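Long-range contacts in alpha-glucosidase ([Eubacterium] rectale, PDB 6PNR), which hydrolyses alpha-glycosides as a GH31 family sulfoquinovosidase, probably releasing sulfoquinovose from glycosides derived from sulfolipid: residues Val14-Ile19 against Thr175-Tyr179; Ala108-Cys114 against Phe124-Gly128; Asp262-Lys266 against Leu544-Asp549. All coordinates share one frame. Residues are numbered along the deposited sequence.

Interaction 1 (Val14-Ile19 against Thr175-Tyr179)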
ATOM      1  N   VAL A  14     -24.387  10.116  27.531  1.00 48.52           N
ATOM      2  CA  VAL A  14     -24.893  11.358  26.969  1.00 47.98           C
ATOM      3  C   VAL A  14     -26.385  11.133  26.774  1.00 54.43           C
ATOM      4  O   VAL A  14     -26.809  10.405  25.867  1.00 55.93           O
ATOM      5  CB  VAL A  14     -24.191  11.740  25.659  1.00 50.33           C
ATOM      6  CG1 VAL A  14     -24.949  12.845  24.930  1.00 49.65           C
ATOM      7  CG2 VAL A  14     -22.782  12.196  25.942  1.00 44.78           C
ATOM      8  N   GLY A  15     -27.187  11.739  27.642  1.00 59.69           N
ATOM      9  CA  GLY A  15     -28.589  11.399  27.715  1.00 61.59           C
ATOM     10  C   GLY A  15     -28.757   9.975  28.202  1.00 60.21           C
ATOM     11  O   GLY A  15     -28.294   9.623  29.293  1.00 57.02           O
ATOM     12  N   GLU A  16     -29.410   9.143  27.395  1.00 57.26           N
ATOM     13  CA  GLU A  16     -29.549   7.725  27.692  1.00 68.14           C
ATOM     14  C   GLU A  16     -28.680   6.861  26.781  1.00 62.81           C
ATOM     15  O   GLU A  16     -28.910   5.651  26.668  1.00 63.82           O
ATOM     16  CB  GLU A  16     -31.018   7.312  27.597  1.00 69.77           C
ATOM     17  CG  GLU A  16     -31.918   8.042  28.583  1.00 72.29           C
ATOM     18  CD  GLU A  16     -33.372   8.036  28.150  1.00 81.57           C
ATOM     19  OE1 GLU A  16     -33.856   6.973  27.697  1.00 72.73           O
ATOM     20  OE2 GLU A  16     -34.023   9.102  28.250  1.00 78.27           O
ATOM     21  N   LYS A  17     -27.681   7.455  26.134  1.00 59.73           N
ATOM     22  CA  LYS A  17     -26.758   6.732  25.267  1.00 57.98           C
ATOM     23  C   LYS A  17     -25.408   6.629  25.966  1.00 46.30           C
ATOM     24  O   LYS A  17     -24.822   7.646  26.346  1.00 47.56           O
ATOM     25  CB  LYS A  17     -26.622   7.432  23.914  1.00 51.98           C
ATOM     26  CG  LYS A  17     -26.495   6.497  22.724  1.00 53.05           C
ATOM     27  CD  LYS A  17     -27.381   6.984  21.581  1.00 55.86           C
ATOM     28  CE  LYS A  17     -27.305   6.066  20.371  1.00 55.01           C
ATOM     29  NZ  LYS A  17     -28.302   6.452  19.325  1.00 57.11           N
ATOM     30  N   ARG A  18     -24.926   5.404  26.141  1.00 49.99           N
ATOM     31  CA  ARG A  18     -23.629   5.168  26.762  1.00 50.24           C
ATOM     32  C   ARG A  18     -22.527   5.482  25.752  1.00 50.75           C
ATOM     33  O   ARG A  18     -22.495   4.894  24.665  1.00 47.35           O
ATOM     34  CB  ARG A  18     -23.535   3.721  27.242  1.00 48.99           C
ATOM     35  CG  ARG A  18     -22.351   3.425  28.150  1.00 54.93           C
ATOM     36  CD  ARG A  18     -22.311   1.962  28.587  1.00 58.42           C
ATOM     37  NE  ARG A  18     -22.329   1.038  27.452  1.00 68.16           N
ATOM     38  CZ  ARG A  18     -23.390   0.325  27.087  1.00 70.60           C
ATOM     39  NH1 ARG A  18     -24.521   0.424  27.775  1.00 77.25           N
ATOM     40  NH2 ARG A  18     -23.322  -0.489  26.038  1.00 70.37           N
ATOM     41  N   ILE A  19     -21.630   6.406  26.093  1.00 44.12           N
ATOM     42  CA  ILE A  19     -20.523   6.737  25.200  1.00 41.40           C
ATOM     43  C   ILE A  19     -19.172   6.234  25.705  1.00 42.74           C
ATOM     44  O   ILE A  19     -18.246   6.091  24.889  1.00 42.31           O
ATOM     45  CB  ILE A  19     -20.450   8.250  24.909  1.00 40.92           C
ATOM     46  CG1 ILE A  19     -20.119   9.035  26.167  1.00 44.82           C
ATOM     47  CG2 ILE A  19     -21.742   8.755  24.283  1.00 39.00           C
ATOM     48  CD1 ILE A  19     -19.711  10.468  25.868  1.00 43.64           C
ATOM     49  N   THR A 175     -22.861  11.788  16.014  1.00 32.22           N
ATOM     50  CA  THR A 175     -24.297  11.995  15.888  1.00 35.45           C
ATOM     51  C   THR A 175     -25.043  11.762  17.204  1.00 32.50           C
ATOM     52  O   THR A 175     -26.239  12.041  17.270  1.00 32.88           O
ATOM     53  CB  THR A 175     -24.864  11.107  14.776  1.00 32.82           C
ATOM     54  OG1 THR A 175     -24.456   9.748  14.967  1.00 29.34           O
ATOM     55  CG2 THR A 175     -24.335  11.577  13.410  1.00 34.22           C
ATOM     56  N   ASN A 176     -24.371  11.274  18.238  1.00 34.78           N
ATOM     57  CA  ASN A 176     -24.897  11.394  19.599  1.00 36.82           C
ATOM     58  C   ASN A 176     -24.800  12.822  20.131  1.00 40.86           C
ATOM     59  O   ASN A 176     -25.084  13.029  21.315  1.00 42.71           O
ATOM     60  CB  ASN A 176     -24.158  10.444  20.546  1.00 33.52           C
ATOM     61  CG  ASN A 176     -24.373   8.992  20.194  1.00 36.93           C
ATOM     62  OD1 ASN A 176     -25.392   8.628  19.612  1.00 39.95           O
ATOM     63  ND2 ASN A 176     -23.403   8.152  20.534  1.00 42.78           N
ATOM     64  N   LYS A 177     -24.377  13.771  19.289  1.00 38.29           N
ATOM     65  CA  LYS A 177     -24.356  15.200  19.625  1.00 38.08           C
ATOM     66  C   LYS A 177     -23.386  15.496  20.767  1.00 40.13           C
ATOM     67  O   LYS A 177     -23.723  16.151  21.755  1.00 37.60           O
ATOM     68  CB  LYS A 177     -25.757  15.720  19.935  1.00 37.64           C
ATOM     69  CG  LYS A 177     -26.596  15.930  18.684  1.00 42.90           C
ATOM     70  CD  LYS A 177     -27.956  16.509  19.013  1.00 53.38           C
ATOM     71  CE  LYS A 177     -28.940  16.241  17.894  1.00 47.78           C
ATOM     72  NZ  LYS A 177     -30.257  16.875  18.145  1.00 54.49           N
ATOM     73  N   TYR A 178     -22.165  14.993  20.615  1.00 31.57           N
ATOM     74  CA  TYR A 178     -21.019  15.417  21.399  1.00 33.14           C
ATOM     75  C   TYR A 178     -19.839  15.593  20.448  1.00 36.26           C
ATOM     76  O   TYR A 178     -19.828  15.056  19.335  1.00 31.30           O
ATOM     77  CB  TYR A 178     -20.670  14.408  22.515  1.00 34.51           C
ATOM     78  CG  TYR A 178     -20.112  13.063  22.035  1.00 38.10           C
ATOM     79  CD1 TYR A 178     -18.768  12.922  21.702  1.00 34.09           C
ATOM     80  CD2 TYR A 178     -20.923  11.932  21.942  1.00 35.92           C
ATOM     81  CE1 TYR A 178     -18.255  11.718  21.268  1.00 35.40           C
ATOM     82  CE2 TYR A 178     -20.417  10.718  21.514  1.00 31.39           C
ATOM     83  CZ  TYR A 178     -19.079  10.617  21.174  1.00 38.15           C
ATOM     84  OH  TYR A 178     -18.543   9.419  20.740  1.00 33.18           O
ATOM     85  N   TYR A 179     -18.854  16.368  20.885  1.00 37.17           N
ATOM     86  CA  TYR A 179     -17.537  16.346  20.272  1.00 35.52           C
ATOM     87  C   TYR A 179     -16.542  15.851  21.304  1.00 33.45           C
ATOM     88  O   TYR A 179     -16.749  16.009  22.513  1.00 32.93           O
ATOM     89  CB  TYR A 179     -17.105  17.725  19.721  1.00 34.49           C
ATOM     90  CG  TYR A 179     -16.539  18.707  20.730  1.00 31.35           C
ATOM     91  CD1 TYR A 179     -15.177  18.731  21.034  1.00 33.50           C
ATOM     92  CD2 TYR A 179     -17.356  19.648  21.331  1.00 31.49           C
ATOM     93  CE1 TYR A 179     -14.664  19.650  21.942  1.00 37.55           C
ATOM     94  CE2 TYR A 179     -16.852  20.568  22.231  1.00 33.78           C
ATOM     95  CZ  TYR A 179     -15.519  20.560  22.545  1.00 33.84           C
ATOM     96  OH  TYR A 179     -15.039  21.484  23.451  1.00 34.69           O
TER

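Interaction 2 (Ala108-Cys114 against Phe124-Gly128)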
ATOM      1  N   ALA A 108     -19.864   2.854  20.830  1.00 38.59           N
ATOM      2  CA  ALA A 108     -20.573   3.284  19.634  1.00 35.55           C
ATOM      3  C   ALA A 108     -21.585   2.221  19.241  1.00 37.12           C
ATOM      4  O   ALA A 108     -21.577   1.104  19.759  1.00 40.90           O
ATOM      5  CB  ALA A 108     -19.596   3.553  18.489  1.00 32.75           C
ATOM      6  N   ASP A 109     -22.458   2.571  18.305  1.00 39.75           N
ATOM      7  CA  ASP A 109     -23.363   1.597  17.718  1.00 43.03           C
ATOM      8  C   ASP A 109     -23.319   1.729  16.201  1.00 46.77           C
ATOM      9  O   ASP A 109     -22.771   2.692  15.652  1.00 39.03           O
ATOM     10  CB  ASP A 109     -24.794   1.749  18.263  1.00 44.30           C
ATOM     11  CG  ASP A 109     -25.413   3.104  17.959  1.00 49.30           C
ATOM     12  OD1 ASP A 109     -25.100   3.708  16.913  1.00 44.08           O
ATOM     13  OD2 ASP A 109     -26.238   3.565  18.774  1.00 52.82           O
ATOM     14  N   LYS A 110     -23.929   0.751  15.525  1.00 43.77           N
ATOM     15  CA  LYS A 110     -23.744   0.610  14.085  1.00 45.70           C
ATOM     16  C   LYS A 110     -24.267   1.817  13.313  1.00 43.25           C
ATOM     17  O   LYS A 110     -23.690   2.185  12.286  1.00 38.22           O
ATOM     18  CB  LYS A 110     -24.420  -0.677  13.600  1.00 49.06           C
ATOM     19  CG  LYS A 110     -24.175  -0.994  12.131  1.00 56.26           C
ATOM     20  CD  LYS A 110     -24.896  -2.270  11.689  1.00 66.26           C
ATOM     21  CE  LYS A 110     -24.574  -2.613  10.233  1.00 71.71           C
ATOM     22  NZ  LYS A 110     -25.211  -3.884   9.780  1.00 83.45           N
ATOM     23  N   GLU A 111     -25.332   2.461  13.790  1.00 43.60           N
ATOM     24  CA  GLU A 111     -25.953   3.538  13.029  1.00 44.34           C
ATOM     25  C   GLU A 111     -25.294   4.898  13.251  1.00 39.46           C
ATOM     26  O   GLU A 111     -25.645   5.856  12.557  1.00 38.63           O
ATOM     27  CB  GLU A 111     -27.444   3.636  13.375  1.00 50.87           C
ATOM     28  CG  GLU A 111     -28.257   2.370  13.089  1.00 53.55           C
ATOM     29  CD  GLU A 111     -28.077   1.284  14.150  1.00 58.24           C
ATOM     30  OE1 GLU A 111     -27.527   1.577  15.238  1.00 53.64           O
ATOM     31  OE2 GLU A 111     -28.485   0.130  13.894  1.00 61.48           O
ATOM     32  N   GLU A 112     -24.367   5.008  14.192  1.00 36.17           N
ATOM     33  CA  GLU A 112     -23.744   6.281  14.515  1.00 35.97           C
ATOM     34  C   GLU A 112     -22.843   6.764  13.375  1.00 33.67           C
ATOM     35  O   GLU A 112     -22.205   5.971  12.676  1.00 32.84           O
ATOM     36  CB  GLU A 112     -22.928   6.131  15.798  1.00 35.56           C
ATOM     37  CG  GLU A 112     -22.186   7.371  16.254  1.00 37.72           C
ATOM     38  CD  GLU A 112     -21.443   7.133  17.557  1.00 38.34           C
ATOM     39  OE1 GLU A 112     -21.632   6.044  18.147  1.00 37.63           O
ATOM     40  OE2 GLU A 112     -20.672   8.020  17.980  1.00 38.55           O
ATOM     41  N   LYS A 113     -22.785   8.083  13.199  1.00 31.13           N
ATOM     42  CA  LYS A 113     -21.892   8.702  12.232  1.00 31.03           C
ATOM     43  C   LYS A 113     -21.028   9.742  12.934  1.00 38.33           C
ATOM     44  O   LYS A 113     -21.368  10.230  14.014  1.00 32.98           O
ATOM     45  CB  LYS A 113     -22.689   9.317  11.073  1.00 34.92           C
ATOM     46  CG  LYS A 113     -23.360   8.232  10.254  1.00 34.82           C
ATOM     47  CD  LYS A 113     -24.440   8.703   9.333  1.00 37.81           C
ATOM     48  CE  LYS A 113     -24.998   7.470   8.620  1.00 40.83           C
ATOM     49  NZ  LYS A 113     -26.119   7.787   7.711  1.00 53.43           N
ATOM     50  N   CYS A 114     -19.895  10.069  12.307  1.00 33.77           N
ATOM     51  CA  CYS A 114     -18.859  10.892  12.920  1.00 30.15           C
ATOM     52  C   CYS A 114     -18.248  11.819  11.879  1.00 31.16           C
ATOM     53  O   CYS A 114     -18.046  11.426  10.725  1.00 28.95           O
ATOM     54  CB  CYS A 114     -17.757  10.029  13.538  1.00 30.87           C
ATOM     55  SG  CYS A 114     -18.310   9.009  14.933  1.00 36.14           S
ATOM     56  N   PHE A 124     -16.362  13.024   4.491  1.00 26.28           N
ATOM     57  CA  PHE A 124     -16.884  13.863   5.561  1.00 27.69           C
ATOM     58  C   PHE A 124     -17.329  12.996   6.736  1.00 29.82           C
ATOM     59  O   PHE A 124     -16.800  13.114   7.844  1.00 27.62           O
ATOM     60  CB  PHE A 124     -18.019  14.719   4.990  1.00 26.07           C
ATOM     61  CG  PHE A 124     -18.671  15.649   5.976  1.00 28.61           C
ATOM     62  CD1 PHE A 124     -17.922  16.367   6.891  1.00 27.08           C
ATOM     63  CD2 PHE A 124     -20.049  15.845   5.938  1.00 29.11           C
ATOM     64  CE1 PHE A 124     -18.552  17.255   7.793  1.00 24.73           C
ATOM     65  CE2 PHE A 124     -20.682  16.728   6.833  1.00 27.78           C
ATOM     66  CZ  PHE A 124     -19.928  17.422   7.760  1.00 23.83           C
ATOM     67  N   ASN A 125     -18.272  12.085   6.501  1.00 29.48           N
ATOM     68  CA  ASN A 125     -18.560  11.044   7.484  1.00 30.71           C
ATOM     69  C   ASN A 125     -17.376  10.091   7.569  1.00 31.36           C
ATOM     70  O   ASN A 125     -17.022   9.425   6.584  1.00 30.43           O
ATOM     71  CB  ASN A 125     -19.836  10.292   7.109  1.00 31.13           C
ATOM     72  CG  ASN A 125     -20.103   9.101   8.013  1.00 31.56           C
ATOM     73  OD1 ASN A 125     -19.607   9.035   9.141  1.00 30.07           O
ATOM     74  ND2 ASN A 125     -20.903   8.149   7.519  1.00 32.30           N
ATOM     75  N   LEU A 126     -16.752  10.045   8.743  1.00 23.12           N
ATOM     76  CA  LEU A 126     -15.570   9.239   8.992  1.00 25.55           C
ATOM     77  C   LEU A 126     -15.877   7.766   9.239  1.00 32.17           C
ATOM     78  O   LEU A 126     -14.941   6.956   9.242  1.00 27.17           O
ATOM     79  CB  LEU A 126     -14.809   9.789  10.205  1.00 24.02           C
ATOM     80  CG  LEU A 126     -14.595  11.303  10.205  1.00 28.52           C
ATOM     81  CD1 LEU A 126     -13.979  11.726  11.526  1.00 27.26           C
ATOM     82  CD2 LEU A 126     -13.714  11.721   9.029  1.00 26.54           C
ATOM     83  N   ARG A 127     -17.141   7.405   9.470  1.00 28.49           N
ATOM     84  CA  ARG A 127     -17.454   6.042   9.891  1.00 25.58           C
ATOM     85  C   ARG A 127     -17.019   5.035   8.834  1.00 29.95           C
ATOM     86  O   ARG A 127     -17.183   5.261   7.633  1.00 32.45           O
ATOM     87  CB  ARG A 127     -18.954   5.894  10.166  1.00 28.60           C
ATOM     88  CG  ARG A 127     -19.265   4.788  11.181  1.00 33.19           C
ATOM     89  CD  ARG A 127     -18.865   5.217  12.588  1.00 31.65           C
ATOM     90  NE  ARG A 127     -18.737   4.097  13.522  1.00 33.89           N
ATOM     91  CZ  ARG A 127     -19.765   3.463  14.084  1.00 36.10           C
ATOM     92  NH1 ARG A 127     -21.012   3.824  13.794  1.00 33.44           N
ATOM     93  NH2 ARG A 127     -19.544   2.465  14.935  1.00 32.86           N
ATOM     94  N   GLY A 128     -16.438   3.920   9.293  1.00 28.52           N
ATOM     95  CA  GLY A 128     -16.003   2.856   8.417  1.00 32.51           C
ATOM     96  C   GLY A 128     -14.561   2.936   7.957  1.00 28.33           C
ATOM     97  O   GLY A 128     -14.097   2.010   7.285  1.00 31.27           O
TER

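Interaction 3 (Asp262-Lys266 against Leu544-Asp549)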
ATOM      1  N   ASP A 262     -10.759  46.495 -17.306  1.00 28.97           N
ATOM      2  CA  ASP A 262     -11.291  46.914 -18.603  1.00 31.83           C
ATOM      3  C   ASP A 262     -12.432  46.014 -19.051  1.00 36.00           C
ATOM      4  O   ASP A 262     -13.336  46.467 -19.764  1.00 34.10           O
ATOM      5  CB  ASP A 262     -10.189  46.924 -19.664  1.00 35.79           C
ATOM      6  CG  ASP A 262     -10.723  47.254 -21.055  1.00 42.24           C
ATOM      7  OD1 ASP A 262     -11.149  48.412 -21.278  1.00 37.29           O
ATOM      8  OD2 ASP A 262     -10.734  46.347 -21.916  1.00 42.05           O
ATOM      9  N   ARG A 263     -12.418  44.748 -18.633  1.00 31.01           N
ATOM     10  CA  ARG A 263     -13.469  43.795 -18.954  1.00 29.16           C
ATOM     11  C   ARG A 263     -14.620  43.840 -17.952  1.00 29.10           C
ATOM     12  O   ARG A 263     -15.451  42.928 -17.944  1.00 29.64           O
ATOM     13  CB  ARG A 263     -12.884  42.375 -19.037  1.00 30.82           C
ATOM     14  CG  ARG A 263     -12.517  41.925 -20.461  1.00 30.69           C
ATOM     15  CD  ARG A 263     -11.596  42.904 -21.171  1.00 34.14           C
ATOM     16  NE  ARG A 263     -10.910  42.254 -22.293  1.00 37.49           N
ATOM     17  CZ  ARG A 263      -9.815  42.727 -22.872  1.00 30.32           C
ATOM     18  NH1 ARG A 263      -9.270  43.867 -22.444  1.00 37.84           N
ATOM     19  NH2 ARG A 263      -9.262  42.059 -23.869  1.00 31.37           N
ATOM     20  N   ASN A 264     -14.670  44.862 -17.099  1.00 31.00           N
ATOM     21  CA  ASN A 264     -15.791  45.089 -16.176  1.00 32.11           C
ATOM     22  C   ASN A 264     -15.919  43.992 -15.122  1.00 35.32           C
ATOM     23  O   ASN A 264     -17.014  43.733 -14.609  1.00 30.95           O
ATOM     24  CB  ASN A 264     -17.112  45.246 -16.936  1.00 35.54           C
ATOM     25  CG  ASN A 264     -17.053  46.348 -17.962  1.00 42.68           C
ATOM     26  OD1 ASN A 264     -16.459  47.409 -17.720  1.00 42.59           O
ATOM     27  ND2 ASN A 264     -17.634  46.096 -19.133  1.00 49.01           N
ATOM     28  N   ILE A 265     -14.818  43.331 -14.792  1.00 27.63           N
ATOM     29  CA  ILE A 265     -14.774  42.438 -13.641  1.00 26.12           C
ATOM     30  C   ILE A 265     -14.417  43.276 -12.423  1.00 29.24           C
ATOM     31  O   ILE A 265     -13.396  43.974 -12.420  1.00 28.60           O
ATOM     32  CB  ILE A 265     -13.759  41.305 -13.854  1.00 28.28           C
ATOM     33  CG1 ILE A 265     -14.127  40.465 -15.085  1.00 24.47           C
ATOM     34  CG2 ILE A 265     -13.666  40.441 -12.603  1.00 27.88           C
ATOM     35  CD1 ILE A 265     -12.960  39.632 -15.605  1.00 33.25           C
ATOM     36  N   LYS A 266     -15.260  43.221 -11.391  1.00 27.50           N
ATOM     37  CA  LYS A 266     -14.975  43.940 -10.155  1.00 28.55           C
ATOM     38  C   LYS A 266     -13.819  43.289  -9.412  1.00 25.12           C
ATOM     39  O   LYS A 266     -13.813  42.070  -9.197  1.00 28.09           O
ATOM     40  CB  LYS A 266     -16.217  43.975  -9.265  1.00 28.20           C
ATOM     41  CG  LYS A 266     -17.311  44.891  -9.776  1.00 30.54           C
ATOM     42  CD  LYS A 266     -18.648  44.510  -9.153  1.00 38.25           C
ATOM     43  CE  LYS A 266     -19.672  45.616  -9.340  1.00 45.33           C
ATOM     44  NZ  LYS A 266     -20.913  45.352  -8.557  1.00 40.13           N
ATOM     45  N   LEU A 544     -17.080  35.684 -16.097  1.00 29.85           N
ATOM     46  CA  LEU A 544     -16.570  35.916 -14.753  1.00 26.10           C
ATOM     47  C   LEU A 544     -17.089  37.242 -14.195  1.00 27.13           C
ATOM     48  O   LEU A 544     -17.394  37.348 -13.000  1.00 25.79           O
ATOM     49  CB  LEU A 544     -15.038  35.878 -14.778  1.00 24.53           C
ATOM     50  CG  LEU A 544     -14.305  36.026 -13.448  1.00 30.18           C
ATOM     51  CD1 LEU A 544     -14.766  34.940 -12.492  1.00 22.98           C
ATOM     52  CD2 LEU A 544     -12.808  35.927 -13.697  1.00 27.70           C
ATOM     53  N   ALA A 545     -17.203  38.263 -15.049  1.00 28.95           N
ATOM     54  CA  ALA A 545     -17.795  39.529 -14.617  1.00 29.26           C
ATOM     55  C   ALA A 545     -19.169  39.312 -13.993  1.00 31.76           C
ATOM     56  O   ALA A 545     -19.483  39.880 -12.940  1.00 32.01           O
ATOM     57  CB  ALA A 545     -17.900  40.490 -15.805  1.00 28.65           C
ATOM     58  N   ARG A 546     -20.001  38.486 -14.630  1.00 31.53           N
ATOM     59  CA  ARG A 546     -21.307  38.165 -14.068  1.00 28.99           C
ATOM     60  C   ARG A 546     -21.180  37.432 -12.733  1.00 31.11           C
ATOM     61  O   ARG A 546     -21.841  37.794 -11.749  1.00 30.31           O
ATOM     62  CB  ARG A 546     -22.110  37.342 -15.068  1.00 30.97           C
ATOM     63  CG  ARG A 546     -23.303  36.599 -14.467  1.00 31.39           C
ATOM     64  CD  ARG A 546     -24.087  35.902 -15.566  1.00 30.94           C
ATOM     65  NE  ARG A 546     -25.208  35.128 -15.065  1.00 34.62           N
ATOM     66  CZ  ARG A 546     -25.108  33.929 -14.507  1.00 38.51           C
ATOM     67  NH1 ARG A 546     -23.916  33.345 -14.356  1.00 33.97           N
ATOM     68  NH2 ARG A 546     -26.209  33.312 -14.098  1.00 37.59           N
ATOM     69  N   LEU A 547     -20.325  36.399 -12.675  1.00 27.77           N
ATOM     70  CA  LEU A 547     -20.195  35.621 -11.445  1.00 26.66           C
ATOM     71  C   LEU A 547     -19.707  36.490 -10.292  1.00 27.68           C
ATOM     72  O   LEU A 547     -20.207  36.384  -9.166  1.00 30.63           O
ATOM     73  CB  LEU A 547     -19.247  34.433 -11.661  1.00 26.65           C
ATOM     74  CG  LEU A 547     -19.608  33.457 -12.801  1.00 26.55           C
ATOM     75  CD1 LEU A 547     -18.550  32.373 -12.978  1.00 22.14           C
ATOM     76  CD2 LEU A 547     -20.987  32.828 -12.620  1.00 25.85           C
ATOM     77  N   VAL A 548     -18.732  37.353 -10.554  1.00 27.32           N
ATOM     78  CA  VAL A 548     -18.209  38.206  -9.497  1.00 25.77           C
ATOM     79  C   VAL A 548     -19.256  39.237  -9.087  1.00 31.52           C
ATOM     80  O   VAL A 548     -19.397  39.557  -7.901  1.00 29.86           O
ATOM     81  CB  VAL A 548     -16.895  38.854  -9.964  1.00 25.96           C
ATOM     82  CG1 VAL A 548     -16.470  39.964  -9.027  1.00 29.07           C
ATOM     83  CG2 VAL A 548     -15.790  37.776 -10.085  1.00 23.23           C
ATOM     84  N   ASP A 549     -20.015  39.762 -10.054  1.00 26.24           N
ATOM     85  CA  ASP A 549     -21.101  40.677  -9.712  1.00 31.30           C
ATOM     86  C   ASP A 549     -22.113  39.998  -8.797  1.00 30.16           C
ATOM     87  O   ASP A 549     -22.524  40.580  -7.791  1.00 34.02           O
ATOM     88  CB  ASP A 549     -21.773  41.205 -10.983  1.00 30.58           C
ATOM     89  CG  ASP A 549     -22.729  42.373 -10.711  1.00 38.38           C
ATOM     90  OD1 ASP A 549     -22.596  43.038  -9.665  1.00 34.06           O
ATOM     91  OD2 ASP A 549     -23.615  42.623 -11.557  1.00 38.70           O
TER
HETATM   92  O   HOH W   1     -17.912  41.992 -11.857  1.00 29.62           O

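Interaction 1 (Val14-Ile19 against Thr175-Tyr179)
Start with Asn-176, which gives up about 75 Å² to this contact, more than any other residue here. It sits in the turn between strands 168-174 and 178-182, and its CB points at the hairpin formed by 14-19. Three residues of that hairpin touch it: Val-14 CG1 packs 3.6 Å from Asn-176 O, Lys-17 CD lies 3.2 Å from Asn-176 OD1, and Ile-19 CG2 is 4.1 Å from Asn-176 ND2. These are van der Waals contacts; the amide makes no hydrogen bond to the hairpin. Deeper in, Tyr-178 and Ile-19 form the buried part. Ile-19 CG2 comes within 3.6 Å of Tyr-178 CE2, while Ile-19 CD1 lies over one face of the ring, and Val-14 CG2 approaches Tyr-178 CD2 at 4.4 Å. Both Tyr-178 and Ile-19 also rest on Ile-211 of strand 208-213. A tight type II' turn, closed by Val-14 N to Lys-17 O at 2.8 Å and Lys-17 N to Val-14 O at 3.1 Å, with Gly-15 at the positive-phi corner, brings Val-14 and Lys-17 together; Ile-19 follows two residues on along the strand, its CB also facing 175-179. This is a two-residue beta-hairpin packed against the turn of a second antiparallel hairpin, apolar at Ile-19, Val-14 and Tyr-178 and bordered by the Asn-176 amide, within the beta-rich N-terminal domain of GH31 enzymes.

Interaction 2 (Ala108-Cys114 against Phe124-Gly128)
Charged side chain to backbone carbonyl is the main theme here. Arg-127 reaches into the type I turn Asp-109 to Glu-112 and, with 115 Å² covered, dominates the contact. Its NH1 donates to Asp-109 O at 2.8 Å and to Glu-112 O at 2.7 Å, both acceptors lying near the guanidinium plane, and NH2 adds a weak bond to Asp-109 O at 3.3 Å. NH2 also donates to the carbonyls of Asn-194 and Asp-195, so the guanidinium bridges the 109-112 turn and the connection between strands 188-194 and 197-202. Backbone pairing comes next: Leu-126 N donates to Cys-114 O at 2.7 Å, and Asn-125 CA makes a CH···O contact with the same oxygen at 3.3 Å. An Asx turn shapes 124-128, Asn-125 OD1 accepting from Arg-127 N at 3.0 Å, and the same OD1 takes a weak bond from Cys-114 N at 3.3 Å. The Leu-126 N bond, with this weaker one, joins 124-128 to the start of strand 114-118, an edge strand of the large antiparallel sheet in the beta-rich N-terminal part of this GH31 enzyme. The one apolar pair is Cys-114 CB with Leu-126 CB at 4.5 Å. The rest is van der Waals packing: Cys-114 SG lies 4.5 Å from Arg-127 CD, Ala-108 CB 3.7 Å from Arg-127 NH2, and Lys-113 CB 3.6 Å from Asn-125 OD1, before Lys-113 leads away to a salt bridge with Asp-588.

Interaction 3 (Asp262-Lys266 against Leu544-Asp549)
Ile-265 is the apolar centre, wedged against the helix 538-568: its CG1 lies 3.8 Å from Ala-545 CB, its CD1 4.2 Å from Leu-544 CD2, and its CG2 4.2 Å from Val-548 CG2. Segment 262-266 is an alpha-to-beta loop of the GH31 TIM barrel, running from helix 250-262 into strand 267-271. The helix, late in the barrel's sequence, packs beside this loop and strand 242-245, the first of the parallel strands, where Ile-265, Leu-544 and Val-548 all touch Leu-242; late and early parts of the barrel thus meet. Around this core, Asn-264 O meets Ala-545 CB at 3.6 Å and Lys-266 CB packs 4.0 Å from Val-548 CG1. At the polar edge, Lys-266 NZ forms a salt bridge with Asp-549 OD1 at 3.1 Å, while Asp-549 OD2 is hydrogen-bonded to Tyr-665 OH and salt-bridged to Lys-664. A water accepts from Lys-266 N at 3.0 Å, and donates to Ala-545 O at 2.8 Å and weakly to Asn-264 O at 3.4 Å.

From the N terminus, the hairpin of strands 10-14 and 17-22 opens a loop that interaction 1 closes at 175-179. Interaction 2, a tighter closure with nine intervening residues, nests inside it. The two touch: Thr-175 N lies 2.9 Å from Lys-113 O, probably hydrogen-bonded, and Lys-17 NZ forms a long, weak ion pair with Asp-109 OD2. Together they tie that hairpin to the turn between strands 168-174 and 178-182 and the loops flanking strand 114-118. Interaction 3 follows in series, its nearest atoms about 34 Å from interaction 1 and 25 Å from interaction 2; it closes a loop of 277 intervening residues, most of the TIM barrel, bringing early and late parts together.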